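Local coordinates for Er-derived vesicles protein ERV41 (Saccharomyces cerevisiae, PDB 3ZLC) that travels in COPII-coated vesicles from the endoplasmic reticulum, helps carry a subset of secretory proteins to the Golgi and aids retrieval back (lumenal domain here), at residues A[133-138]-A[229-234]; A[184-189]-A[219-224]; A[27-32]-A[151-156]; A[47-52]-A[121-126]; A[65-70]-A[175-180]. All coordinates share one frame; numbering follows the deposited sequence. Where two conformers were deposited one is given.

Contact 1. Residues A[133-138]-A[229-234]; sequences QITAKS and DKMPGI
Ile134 and Ile234 form an antiparallel hydrogen-bonded pair where strand 130-136 runs beside the start of strand 233-240 in the mixed beta-sheet of the lumenal domain. Two nearly straight bonds close the pair: Ile134 N gives to Ile234 O over 2.9 Å, and Ile234 N returns the same to Ile134 O. Both isoleucines stand on one face of the sheet, where Ile134 CB lies 4.3 Å from Ile234 CB; Phe154 from a nearby loop packs on Ile234. Gly233, one residue before Ile234, has its CA 3.3 Å from Ile134 O. A CB here would run into Ile134 O, and the backbone angles would also press it against Pro232 O. Thr135 stands on the other face. Its chi1 of 67° sets OG1 between the backbone N and the carbonyl carbon and leaves CG2 anti to the carbonyl carbon, 3.4 Å from Pro232 O. Beyond the paired residues the strands part, and a water bridges the gap, accepting from Ala136 N and donating to Pro232 O. Met231 reaches across to segment 133-138, crossing the Thr135 side chain at about a right angle with SD 3.6 Å from Thr135 OG1. A bend at chi3, 94°, then turns the methyl group toward the outer loop, where Met231 CE rests 3.8 Å from Ser138 OG.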
# COMPACT_ATOMS: atom_id res chain seq x y z
N GLN A 133 0.49 8.54 -1.83
CA GLN A 133 1.66 8.87 -1.01
C GLN A 133 1.31 8.87 0.48
O GLN A 133 0.37 9.55 0.91
CB GLN A 133 2.20 10.27 -1.39
CG GLN A 133 2.45 10.47 -2.90
CD GLN A 133 2.99 11.86 -3.22
OE1 GLN A 133 2.70 12.82 -2.52
NE2 GLN A 133 3.80 11.95 -4.27
N ILE A 134 2.09 8.12 1.27
CA ILE A 134 2.01 8.19 2.73
C ILE A 134 3.32 8.82 3.26
O ILE A 134 4.37 8.18 3.19
CB ILE A 134 1.87 6.79 3.33
CG1 ILE A 134 0.65 6.07 2.74
CG2 ILE A 134 1.80 6.85 4.85
CD1 ILE A 134 0.51 4.62 3.20
N THR A 135 3.25 10.04 3.77
CA THR A 135 4.43 10.75 4.27
C THR A 135 4.16 11.44 5.61
O THR A 135 3.05 11.37 6.16
CB THR A 135 4.95 11.82 3.27
OG1 THR A 135 3.98 12.88 3.16
CG2 THR A 135 5.19 11.23 1.89
N ALA A 136 5.19 12.11 6.14
CA ALA A 136 5.02 12.88 7.37
C ALA A 136 4.30 14.19 7.06
O ALA A 136 4.48 14.74 5.97
CB ALA A 136 6.35 13.17 8.00
N LYS A 137 3.49 14.69 8.00
CA LYS A 137 2.91 16.03 7.86
C LYS A 137 4.04 17.03 7.88
O LYS A 137 4.96 16.91 8.70
CB LYS A 137 1.94 16.34 9.00
CG LYS A 137 0.55 15.73 8.84
CD LYS A 137 -0.26 16.00 10.10
CE LYS A 137 -1.60 15.27 10.06
NZ LYS A 137 -2.33 15.47 11.35
N SER A 138 3.98 18.02 7.00
CA SER A 138 5.08 18.96 6.81
C SER A 138 4.56 20.30 6.33
O SER A 138 3.83 20.37 5.34
CB SER A 138 6.08 18.39 5.78
OG SER A 138 6.89 19.42 5.22
N ASP A 229 12.38 13.40 -4.66
CA ASP A 229 11.36 13.60 -3.64
C ASP A 229 11.99 14.03 -2.31
O ASP A 229 12.83 13.33 -1.76
CB ASP A 229 10.53 12.32 -3.45
CG ASP A 229 11.03 11.16 -4.30
OD1 ASP A 229 11.51 11.40 -5.43
OD2 ASP A 229 10.95 10.00 -3.84
N LYS A 230 11.58 15.19 -1.81
CA LYS A 230 12.24 15.81 -0.67
C LYS A 230 11.79 15.30 0.70
O LYS A 230 12.55 15.36 1.67
CB LYS A 230 12.11 17.33 -0.75
CG LYS A 230 12.64 17.93 -2.05
CD LYS A 230 14.17 17.98 -2.07
CE LYS A 230 14.70 18.93 -1.01
NZ LYS A 230 14.01 20.24 -1.09
N MET A 231 10.56 14.80 0.78
CA MET A 231 10.08 14.16 2.01
C MET A 231 9.94 12.64 1.84
O MET A 231 9.44 12.17 0.81
CB MET A 231 8.77 14.80 2.51
CG MET A 231 7.72 15.10 1.44
SD MET A 231 6.12 15.58 2.12
CE MET A 231 6.23 17.37 2.15
N PRO A 232 10.40 11.86 2.84
CA PRO A 232 10.43 10.40 2.75
C PRO A 232 9.06 9.77 3.02
O PRO A 232 8.15 10.46 3.46
CB PRO A 232 11.41 10.00 3.86
CG PRO A 232 11.27 11.07 4.89
CD PRO A 232 11.00 12.34 4.10
N GLY A 233 8.93 8.47 2.77
CA GLY A 233 7.66 7.81 3.04
C GLY A 233 7.44 6.56 2.24
O GLY A 233 8.38 5.86 1.84
N ILE A 234 6.17 6.26 2.01
CA ILE A 234 5.80 5.03 1.32
C ILE A 234 4.95 5.46 0.14
O ILE A 234 3.91 6.12 0.32
CB ILE A 234 4.99 4.10 2.25
CG1 ILE A 234 5.82 3.70 3.48
CG2 ILE A 234 4.57 2.84 1.49
CD1 ILE A 234 4.97 3.18 4.66
O HOH W 1 7.85 12.35 5.17

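Contact 2. Residues A[184-189]-A[219-224]; sequences EPLTTY and YLYKDV
Leu186 and Tyr221 lie side by side and point the same way, their CB atoms 3.6 Å apart. Tyr221 carries CG anti to its backbone N (chi1 179°), and Leu186 CD1 sits over one face of the ring, 4.1 Å from its centroid, in a CH-pi contact displaced slightly toward the rim. An alanine in place of Tyr221 would keep the touch between CB atoms but would probably leave Leu186 CD1 without the ring face it packs on. Beside this pair, Thr188 and Tyr219 make an antiparallel hydrogen-bonded pair, with Thr188 N giving to Tyr219 O at 2.9 Å and Tyr219 N to Thr188 O at 2.8 Å. Thr188 CG2 approaches the Tyr219 ring at its edge, near the ring plane, while Thr188 OG1 meets Val224 CG2 at 3.7 Å. Here strand 188-200 begins and its antiparallel neighbour 209-219 ends: the first is entered from a type I turn spanning Glu184 to Thr187, and the second passes through Leu220, the N-cap residue, into the short helix 221-224. The turn is braced from within by Thr187 OG1, which donates to Glu184 O at 2.9 Å. One water ties it to the helix start, donating to Glu184 OE1 and Thr187 OG1 and accepting from Tyr221 N. A second water donates to Leu186 O and lies 2.6 Å from Thr188 OG1. Farther out, Leu149 and Leu152 pack on Leu186, and Pro232 touches Thr188.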
# COMPACT_ATOMS: atom_id res chain seq x y z
N GLU A 184 17.35 1.73 9.44
CA GLU A 184 16.98 2.78 8.49
C GLU A 184 15.49 3.12 8.57
O GLU A 184 14.73 2.80 7.65
CB GLU A 184 17.34 2.36 7.05
CG GLU A 184 18.83 2.03 6.82
CD GLU A 184 19.75 3.23 7.00
OE1 GLU A 184 19.27 4.38 6.87
OE2 GLU A 184 20.95 3.02 7.27
N PRO A 185 15.07 3.78 9.66
CA PRO A 185 13.65 4.15 9.84
C PRO A 185 13.13 5.11 8.77
O PRO A 185 11.93 5.07 8.46
CB PRO A 185 13.62 4.85 11.21
CG PRO A 185 15.06 5.27 11.48
CD PRO A 185 15.89 4.19 10.82
N LEU A 186 13.98 5.99 8.25
CA LEU A 186 13.54 7.02 7.31
C LEU A 186 13.70 6.61 5.85
O LEU A 186 13.79 7.45 4.94
CB LEU A 186 14.27 8.32 7.58
CG LEU A 186 13.95 8.89 8.96
CD1 LEU A 186 14.84 10.06 9.33
CD2 LEU A 186 12.50 9.30 8.94
N THR A 187 13.75 5.31 5.62
CA THR A 187 13.81 4.77 4.27
C THR A 187 12.53 5.13 3.51
O THR A 187 11.43 5.09 4.06
CB THR A 187 14.04 3.26 4.31
OG1 THR A 187 15.36 3.03 4.82
CG2 THR A 187 13.92 2.64 2.90
N THR A 188 12.70 5.50 2.24
CA THR A 188 11.58 5.75 1.34
C THR A 188 11.34 4.50 0.50
O THR A 188 12.27 3.98 -0.14
CB THR A 188 11.90 6.91 0.41
OG1 THR A 188 11.84 8.14 1.15
CG2 THR A 188 10.91 6.96 -0.75
N TYR A 189 10.10 4.02 0.50
CA TYR A 189 9.74 2.85 -0.27
C TYR A 189 8.82 3.26 -1.42
O TYR A 189 7.83 3.97 -1.21
CB TYR A 189 9.03 1.83 0.63
CG TYR A 189 9.86 1.37 1.82
CD1 TYR A 189 9.83 2.07 3.03
CD2 TYR A 189 10.66 0.23 1.74
CE1 TYR A 189 10.58 1.64 4.12
CE2 TYR A 189 11.41 -0.20 2.82
CZ TYR A 189 11.36 0.51 4.00
OH TYR A 189 12.11 0.08 5.08
N TYR A 219 14.93 4.01 -1.14
CA TYR A 219 15.92 5.09 -1.09
C TYR A 219 16.25 5.41 0.35
O TYR A 219 15.35 5.61 1.17
CB TYR A 219 15.37 6.35 -1.78
CG TYR A 219 15.04 6.16 -3.24
CD1 TYR A 219 16.03 6.23 -4.21
CD2 TYR A 219 13.74 5.90 -3.64
CE1 TYR A 219 15.73 6.04 -5.56
CE2 TYR A 219 13.42 5.71 -4.99
CZ TYR A 219 14.42 5.78 -5.94
OH TYR A 219 14.12 5.60 -7.27
N LEU A 220 17.54 5.49 0.67
CA LEU A 220 17.97 5.85 2.02
C LEU A 220 17.67 7.33 2.24
O LEU A 220 17.68 8.11 1.28
CB LEU A 220 19.47 5.61 2.18
CG LEU A 220 20.03 4.20 1.94
CD1 LEU A 220 19.15 3.14 2.57
CD2 LEU A 220 20.25 3.92 0.45
N TYR A 221 17.43 7.72 3.49
CA TYR A 221 17.08 9.11 3.78
C TYR A 221 18.11 10.12 3.29
O TYR A 221 17.76 11.21 2.81
CB TYR A 221 16.82 9.31 5.28
CG TYR A 221 16.48 10.75 5.64
CD1 TYR A 221 15.29 11.32 5.21
CD2 TYR A 221 17.35 11.54 6.39
CE1 TYR A 221 14.96 12.63 5.52
CE2 TYR A 221 17.03 12.85 6.71
CZ TYR A 221 15.83 13.39 6.27
OH TYR A 221 15.49 14.69 6.56
N LYS A 222 19.40 9.77 3.42
CA LYS A 222 20.48 10.68 3.04
C LYS A 222 20.42 11.08 1.56
O LYS A 222 20.80 12.20 1.19
CB LYS A 222 21.86 10.07 3.39
CG LYS A 222 22.14 8.72 2.73
CD LYS A 222 23.56 8.25 3.02
CE LYS A 222 23.88 6.97 2.24
NZ LYS A 222 23.66 7.13 0.77
N ASP A 223 19.91 10.18 0.72
CA ASP A 223 19.81 10.44 -0.71
C ASP A 223 18.58 11.30 -1.02
O ASP A 223 18.65 12.26 -1.80
CB ASP A 223 19.77 9.12 -1.48
CG ASP A 223 21.07 8.34 -1.35
OD1 ASP A 223 22.14 8.98 -1.43
OD2 ASP A 223 21.02 7.11 -1.17
N VAL A 224 17.46 10.95 -0.38
CA VAL A 224 16.22 11.71 -0.48
C VAL A 224 16.36 13.15 0.05
O VAL A 224 15.87 14.11 -0.56
CB VAL A 224 15.05 10.94 0.21
CG1 VAL A 224 13.98 11.88 0.72
CG2 VAL A 224 14.46 9.90 -0.75
O HOH W 2 17.17 5.54 5.36
O HOH W 3 14.06 8.44 2.47

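Contact 3. Residues A[27-32]-A[151-156]; sequences YVNTKC and ELKFNH
Asn29 turns CG anti to its backbone N (chi1 -163°), whereas Asn155 keeps CG beside the backbone N (chi1 -54°), and the two side chains lie side by side with amide planes 37° apart. Asn155 ND2 donates to Asn29 OD1 at 3.0 Å, nearly straight, in both the amide and carbonyl planes and on a lone pair. Asn29 ND2 is held by the backbone oxygens of Asn115 and Glu113, and Asn155 OD1 by Asn181 N, which fixes the rotation of both amides. An alanine at Asn29 would probably leave Asn155 ND2 without this acceptor and those two carbonyls without their donor. The backbone adds Asn29 N to Asn155 O, also 3.0 Å. Thr30 OG1 donates to Lys153 O at 2.7 Å from above the carbonyl plane. Lys153 bends at chi3 and chi4 round Asn29, its CE 3.6 Å from Asn29 OD1; Lys153 NZ bonds to Pro112 O and to a water that donates to Asn29 O and Glu151 O. His156 ND1 gives to Phe154 O, close to the ring plane, while NE2 bonds to Tyr191 OH. Val28 and His156 form an antiparallel non-hydrogen-bonded pair where the end of strand 19-28 meets the first residue of strand 156-163, and the loop before it runs alongside residues 29-30. His156 also borders Ile234 of strand 233-240, and Cys32 beyond is disulfide-bonded to Cys117 of strand 117-126.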
# COMPACT_ATOMS: atom_id res chain seq x y z
N TYR A 27 -0.15 -1.30 7.94
CA TYR A 27 0.29 -0.86 9.26
C TYR A 27 1.54 -0.03 8.98
O TYR A 27 2.39 -0.46 8.22
CB TYR A 27 0.70 -2.04 10.16
CG TYR A 27 -0.39 -3.07 10.45
CD1 TYR A 27 -1.74 -2.73 10.42
CD2 TYR A 27 -0.05 -4.38 10.76
CE1 TYR A 27 -2.73 -3.69 10.70
CE2 TYR A 27 -1.02 -5.34 11.04
CZ TYR A 27 -2.35 -4.99 11.01
OH TYR A 27 -3.32 -5.94 11.29
N VAL A 28 1.63 1.15 9.57
CA VAL A 28 2.83 1.99 9.45
C VAL A 28 3.41 2.16 10.85
O VAL A 28 2.67 2.37 11.80
CB VAL A 28 2.49 3.39 8.88
CG1 VAL A 28 3.76 4.24 8.76
CG2 VAL A 28 1.82 3.27 7.50
N ASN A 29 4.74 2.07 10.97
CA ASN A 29 5.44 2.16 12.27
C ASN A 29 5.57 3.60 12.76
O ASN A 29 6.58 3.98 13.36
CB ASN A 29 6.83 1.50 12.11
CG ASN A 29 7.52 1.15 13.43
OD1 ASN A 29 8.65 0.67 13.40
ND2 ASN A 29 6.85 1.36 14.58
N THR A 30 4.53 4.40 12.53
CA THR A 30 4.45 5.79 13.00
C THR A 30 3.03 6.07 13.49
O THR A 30 2.06 5.53 12.93
CB THR A 30 4.79 6.78 11.86
OG1 THR A 30 6.11 6.49 11.34
CG2 THR A 30 4.74 8.23 12.35
N LYS A 31 2.90 6.87 14.54
CA LYS A 31 1.58 7.27 15.06
C LYS A 31 0.79 8.00 13.99
O LYS A 31 1.38 8.74 13.18
CB LYS A 31 1.72 8.20 16.27
CG LYS A 31 2.70 7.72 17.31
CD LYS A 31 2.17 6.53 18.05
CE LYS A 31 1.74 6.93 19.45
NZ LYS A 31 1.13 5.77 20.16
N CYS A 32 -0.53 7.81 13.96
CA CYS A 32 -1.37 8.30 12.86
C CYS A 32 -1.27 9.82 12.64
O CYS A 32 -1.23 10.29 11.50
CB CYS A 32 -2.83 7.94 13.10
SG CYS A 32 -3.17 6.17 13.15
N GLU A 151 10.42 10.30 15.68
CA GLU A 151 9.06 9.76 15.68
C GLU A 151 8.70 9.04 14.40
O GLU A 151 7.75 8.25 14.39
CB GLU A 151 8.05 10.89 15.88
CG GLU A 151 8.28 11.65 17.16
CD GLU A 151 8.58 10.70 18.30
OE1 GLU A 151 7.78 9.76 18.52
OE2 GLU A 151 9.62 10.89 18.97
N LEU A 152 9.45 9.32 13.33
CA LEU A 152 9.12 8.84 11.99
C LEU A 152 9.81 7.52 11.70
O LEU A 152 11.03 7.42 11.76
CB LEU A 152 9.58 9.83 10.93
CG LEU A 152 8.87 11.17 10.80
CD1 LEU A 152 9.23 11.76 9.45
CD2 LEU A 152 7.38 10.96 10.93
N LYS A 153 9.02 6.50 11.36
CA LYS A 153 9.57 5.22 10.96
C LYS A 153 8.66 4.64 9.90
O LYS A 153 7.47 4.43 10.16
CB LYS A 153 9.66 4.27 12.15
CG LYS A 153 10.63 4.70 13.24
CD LYS A 153 11.01 3.52 14.13
CE LYS A 153 10.10 3.40 15.32
NZ LYS A 153 10.26 4.54 16.25
N PHE A 154 9.20 4.39 8.71
CA PHE A 154 8.36 3.92 7.61
C PHE A 154 8.41 2.41 7.36
O PHE A 154 8.00 1.93 6.30
CB PHE A 154 8.62 4.74 6.34
CG PHE A 154 8.15 6.17 6.46
CD1 PHE A 154 6.79 6.47 6.48
CD2 PHE A 154 9.06 7.21 6.59
CE1 PHE A 154 6.35 7.79 6.61
CE2 PHE A 154 8.63 8.54 6.72
CZ PHE A 154 7.27 8.83 6.73
N ASN A 155 8.88 1.66 8.35
CA ASN A 155 8.60 0.22 8.39
C ASN A 155 7.10 0.05 8.19
O ASN A 155 6.30 0.84 8.69
CB ASN A 155 9.03 -0.38 9.73
CG ASN A 155 10.47 -0.08 10.08
OD1 ASN A 155 11.36 -0.26 9.25
ND2 ASN A 155 10.70 0.41 11.29
N HIS A 156 6.69 -0.97 7.44
CA HIS A 156 5.26 -1.09 7.18
C HIS A 156 4.88 -2.51 6.85
O HIS A 156 5.73 -3.33 6.48
CB HIS A 156 4.84 -0.14 6.05
CG HIS A 156 5.52 -0.41 4.75
ND1 HIS A 156 6.78 0.06 4.46
CD2 HIS A 156 5.12 -1.10 3.65
CE1 HIS A 156 7.14 -0.33 3.25
NE2 HIS A 156 6.14 -1.03 2.73
O HOH W 4 7.72 5.75 14.94
O HOH W 5 5.29 8.00 15.78

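Contact 4. Residues A[47-52]-A[121-126]; sequences KLVLEE and GSIPVN
Val49 and Ile123 reach toward each other tip to tip, and Ile123 CD1 meets both branches of the valine, at 3.8 Å from Val49 CG1 and 4.0 Å from Val49 CG2. With CG1 beside the backbone N (chi1 -51°), Ile123 brings that atom to 4.1 Å from Glu52 CB. The glutamate bends at chi2, 106°, and crosses the Pro124 ring at a slant, its CG 4.0 Å from Pro124 CD. Thus the aliphatic part of Glu52 rather than its carboxylate does most of the touching. No direct hydrogen bond links the two segments. A single water does so instead, donating to Glu52 O at 2.7 Å and accepting from Ser122 N at 2.9 Å. Gly121 CA lies 3.9 Å from Glu52 O, where a CB would clash. The contact joins the connection between strands 47-48 and 53-57 to strand 117-126, itself paired with strand 19-28 through backbone bonds of Gly121, Ile123 and Val125. Val49 also packs on Val39 of strand 35-41, which belongs to the other sheet. Cohesion between the segments therefore rests on packing, of Val49 on Ile123 and of Glu52 CB and CG on Ile123 and Pro124, plus one bridging water.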
# COMPACT_ATOMS: atom_id res chain seq x y z
N LYS A 47 -4.23 15.83 -3.92
CA LYS A 47 -5.46 15.87 -3.14
C LYS A 47 -5.26 15.09 -1.84
O LYS A 47 -4.92 13.90 -1.86
CB LYS A 47 -6.62 15.25 -3.94
CG LYS A 47 -7.92 15.09 -3.14
CD LYS A 47 -9.08 14.66 -4.04
CE LYS A 47 -8.93 13.22 -4.52
NZ LYS A 47 -9.98 12.85 -5.53
N LEU A 48 -5.46 15.77 -0.72
CA LEU A 48 -5.39 15.13 0.60
C LEU A 48 -6.49 14.08 0.75
O LEU A 48 -7.67 14.36 0.55
CB LEU A 48 -5.51 16.16 1.71
CG LEU A 48 -4.20 16.67 2.33
CD1 LEU A 48 -4.48 17.78 3.34
CD2 LEU A 48 -3.46 15.54 3.00
N VAL A 49 -6.09 12.86 1.09
CA VAL A 49 -7.06 11.83 1.39
C VAL A 49 -7.33 11.90 2.88
O VAL A 49 -6.47 11.58 3.71
CB VAL A 49 -6.55 10.43 1.02
CG1 VAL A 49 -7.53 9.39 1.55
CG2 VAL A 49 -6.40 10.30 -0.47
N LEU A 50 -8.52 12.35 3.23
CA LEU A 50 -8.88 12.48 4.63
C LEU A 50 -10.03 11.54 4.94
O LEU A 50 -9.88 10.60 5.72
CB LEU A 50 -9.25 13.93 4.95
CG LEU A 50 -8.06 14.89 5.04
CD1 LEU A 50 -8.53 16.33 5.12
CD2 LEU A 50 -7.18 14.55 6.23
N GLU A 51 -11.16 11.79 4.29
CA GLU A 51 -12.39 11.10 4.63
C GLU A 51 -12.50 9.67 4.10
O GLU A 51 -13.32 8.90 4.60
CB GLU A 51 -13.62 11.93 4.21
CG GLU A 51 -13.77 12.16 2.71
CD GLU A 51 -15.05 12.90 2.36
OE1 GLU A 51 -15.15 14.10 2.69
OE2 GLU A 51 -15.95 12.29 1.75
N GLU A 52 -11.68 9.29 3.11
CA GLU A 52 -11.84 7.98 2.49
C GLU A 52 -11.12 6.86 3.23
O GLU A 52 -11.30 5.68 2.92
CB GLU A 52 -11.38 7.99 1.02
CG GLU A 52 -12.36 8.63 0.05
CD GLU A 52 -11.89 9.99 -0.41
OE1 GLU A 52 -11.07 10.61 0.31
OE2 GLU A 52 -12.34 10.44 -1.49
N GLY A 121 -9.02 1.44 4.05
CA GLY A 121 -10.21 1.92 3.39
C GLY A 121 -10.10 1.76 1.89
O GLY A 121 -9.20 1.08 1.40
N SER A 122 -11.03 2.37 1.16
CA SER A 122 -11.04 2.29 -0.29
C SER A 122 -11.14 3.69 -0.88
O SER A 122 -12.00 4.47 -0.48
CB SER A 122 -12.20 1.41 -0.76
OG SER A 122 -11.91 0.05 -0.49
N ILE A 123 -10.24 4.01 -1.81
CA ILE A 123 -10.20 5.35 -2.38
C ILE A 123 -10.52 5.33 -3.88
O ILE A 123 -9.79 4.71 -4.64
CB ILE A 123 -8.80 5.98 -2.23
CG1 ILE A 123 -8.31 5.88 -0.79
CG2 ILE A 123 -8.81 7.44 -2.70
CD1 ILE A 123 -6.84 6.30 -0.60
N PRO A 124 -11.59 6.04 -4.30
CA PRO A 124 -11.86 6.17 -5.73
C PRO A 124 -10.88 7.14 -6.37
O PRO A 124 -10.75 8.28 -5.93
CB PRO A 124 -13.28 6.75 -5.77
CG PRO A 124 -13.43 7.50 -4.50
CD PRO A 124 -12.58 6.76 -3.47
N VAL A 125 -10.17 6.69 -7.40
CA VAL A 125 -9.26 7.58 -8.10
C VAL A 125 -9.57 7.53 -9.60
O VAL A 125 -10.20 6.58 -10.08
CB VAL A 125 -7.77 7.21 -7.84
CG1 VAL A 125 -7.45 7.27 -6.37
CG2 VAL A 125 -7.45 5.81 -8.39
N ASN A 126 -9.15 8.54 -10.33
CA ASN A 126 -9.28 8.48 -11.78
C ASN A 126 -8.41 7.33 -12.25
O ASN A 126 -7.32 7.13 -11.71
CB ASN A 126 -8.84 9.79 -12.43
CG ASN A 126 -9.72 10.96 -12.05
OD1 ASN A 126 -10.95 10.85 -12.05
ND2 ASN A 126 -9.10 12.09 -11.71
O HOH W 6 -13.05 3.68 2.79

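Contact 5. Residues A[65-70]-A[175-180]; sequences DTKVND and DNTAQF
Lys67 and Val68 pair in parallel with Thr177 and Ala178, which adds the short strand 67-68 to the edge of the six-stranded mixed sheet. Among backbone bonds, Lys67 N gives to Asn176 O at 2.9 Å, and Asn69 N to Ala178 O at 2.7 Å, nearly straight. Ala178 N to Lys67 O is a weak, bent bond whose acceptor position is doubtful. On the other side of strand 177-179, Asn176 and Thr177 both face Ile158 in a G1 beta bulge.

Apolar contacts lie on both faces. Val68 CG1, anti to the backbone N (chi1 -174°), comes to the edge of the Phe180 ring, near its plane, with Phe180 CE2 at 3.3 Å. Thr66 CG2 packs 3.8 Å from Ala178 CB. Across the sheet, Lys67 and Thr177 run side by side, Lys67 CD 3.8 Å from Thr177 CG2.

Polar side chains bind at the ends. A water accepting from Asn176 ND2 lies 2.7 Å from Thr66 OG1, which also bonds to Tyr64 O. At the other end Asp70 is poorly ordered; its OD2 is modelled 2.6 Å from Phe180 O, so the acid probably holds a proton. Asp70 OD1 accepts from Phe180 N at 3.2 Å, met from above the carboxylate plane. Backbone pairing thus holds the middle of the contact, and this carboxylate bond to a backbone N-H holds its end.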
# COMPACT_ATOMS: atom_id res chain seq x y z
N ASP A 65 2.26 -15.30 8.66
CA ASP A 65 1.91 -15.52 7.25
C ASP A 65 2.07 -14.28 6.39
O ASP A 65 1.25 -14.00 5.51
CB ASP A 65 0.49 -16.06 7.13
CG ASP A 65 0.25 -17.19 8.08
OD1 ASP A 65 1.20 -17.95 8.33
OD2 ASP A 65 -0.88 -17.30 8.61
N THR A 66 3.15 -13.55 6.65
CA THR A 66 3.49 -12.31 5.95
C THR A 66 4.92 -12.41 5.45
O THR A 66 5.84 -12.74 6.22
CB THR A 66 3.33 -11.10 6.90
OG1 THR A 66 1.95 -10.96 7.23
CG2 THR A 66 3.82 -9.76 6.24
N LYS A 67 5.11 -12.16 4.15
CA LYS A 67 6.43 -12.13 3.55
C LYS A 67 7.14 -10.92 4.10
O LYS A 67 6.56 -9.82 4.19
CB LYS A 67 6.33 -11.93 2.03
CG LYS A 67 5.61 -13.03 1.30
CD LYS A 67 5.08 -12.54 -0.06
CE LYS A 67 6.16 -12.17 -1.04
NZ LYS A 67 5.71 -12.41 -2.48
N VAL A 68 8.40 -11.10 4.45
CA VAL A 68 9.17 -10.03 5.07
C VAL A 68 10.28 -9.68 4.09
O VAL A 68 11.33 -10.32 4.07
CB VAL A 68 9.68 -10.47 6.42
CG1 VAL A 68 10.35 -9.33 7.12
CG2 VAL A 68 8.50 -10.94 7.24
N ASN A 69 10.02 -8.64 3.29
CA ASN A 69 10.48 -8.56 1.91
C ASN A 69 11.70 -7.70 1.61
O ASN A 69 11.95 -7.37 0.44
CB ASN A 69 9.35 -8.06 1.02
CG ASN A 69 8.06 -8.81 1.23
OD1 ASN A 69 7.65 -9.60 0.39
ND2 ASN A 69 7.42 -8.55 2.36
N ASP A 70 12.43 -7.33 2.64
CA ASP A 70 13.73 -6.73 2.42
C ASP A 70 14.74 -7.59 3.16
O ASP A 70 15.59 -7.09 3.90
CB ASP A 70 13.75 -5.27 2.86
CG ASP A 70 13.36 -5.08 4.31
OD1 ASP A 70 12.41 -5.76 4.81
OD2 ASP A 70 14.02 -4.23 4.95
N ASP A 175 -0.04 -7.90 -1.18
CA ASP A 175 -0.81 -8.42 -0.04
C ASP A 175 0.05 -9.28 0.87
O ASP A 175 0.83 -10.11 0.39
CB ASP A 175 -1.99 -9.31 -0.50
CG ASP A 175 -3.15 -8.52 -1.04
OD1 ASP A 175 -3.04 -7.28 -1.12
OD2 ASP A 175 -4.17 -9.13 -1.43
N ASN A 176 -0.12 -9.11 2.18
CA ASN A 176 0.61 -9.90 3.17
C ASN A 176 2.14 -9.83 2.98
O ASN A 176 2.83 -10.83 2.98
CB ASN A 176 0.12 -11.36 3.15
CG ASN A 176 -1.39 -11.47 3.28
OD1 ASN A 176 -2.07 -11.93 2.36
ND2 ASN A 176 -1.94 -11.02 4.41
N THR A 177 2.65 -8.61 2.84
CA THR A 177 4.09 -8.40 2.75
C THR A 177 4.46 -7.32 3.75
O THR A 177 3.59 -6.59 4.21
CB THR A 177 4.51 -7.91 1.36
OG1 THR A 177 3.90 -6.64 1.10
CG2 THR A 177 4.09 -8.91 0.28
N ALA A 178 5.74 -7.23 4.09
CA ALA A 178 6.20 -6.21 5.03
C ALA A 178 7.62 -5.80 4.68
O ALA A 178 8.39 -6.61 4.15
CB ALA A 178 6.14 -6.75 6.48
N GLN A 179 7.95 -4.55 4.96
CA GLN A 179 9.33 -4.08 4.89
C GLN A 179 9.68 -3.39 6.20
O GLN A 179 8.90 -2.59 6.72
CB GLN A 179 9.52 -3.15 3.68
CG GLN A 179 9.44 -3.89 2.34
CD GLN A 179 10.13 -3.17 1.19
OE1 GLN A 179 11.36 -3.08 1.15
NE2 GLN A 179 9.34 -2.67 0.23
N PHE A 180 10.85 -3.72 6.74
CA PHE A 180 11.32 -3.04 7.92
C PHE A 180 12.84 -3.07 7.98
O PHE A 180 13.49 -3.97 7.46
CB PHE A 180 10.73 -3.65 9.19
CG PHE A 180 11.37 -4.94 9.58
CD1 PHE A 180 12.47 -4.96 10.41
CD2 PHE A 180 10.86 -6.14 9.11
CE1 PHE A 180 13.07 -6.15 10.77
CE2 PHE A 180 11.44 -7.34 9.47
CZ PHE A 180 12.55 -7.35 10.30
O HOH W 7 -0.19 -9.56 6.38

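How the contacts relate
Contacts 1 and 3 are the most buried, whereas contacts 2, 4 and 5 are partly exposed. Contacts 1 and 2 belong to one sheet, in which strand 188-200 lies between 209-219 and 233-240, and Gly233 O probably bonds to Tyr189 N between them. Contacts 3 and 5 share the other sheet, where His156 N probably meets Gln179 O. The loop 151-156 touches contacts 1, 2 and 5, its Phe154 N probably bonding to Pro185 O. Contact 4 touches none of the others but joins strands of both sheets. Strand pairing dominates contacts 1 and 5; a strand pair, a CH-pi contact and water bridges make contact 2, buried amides contact 3 and apolar packing contact 4.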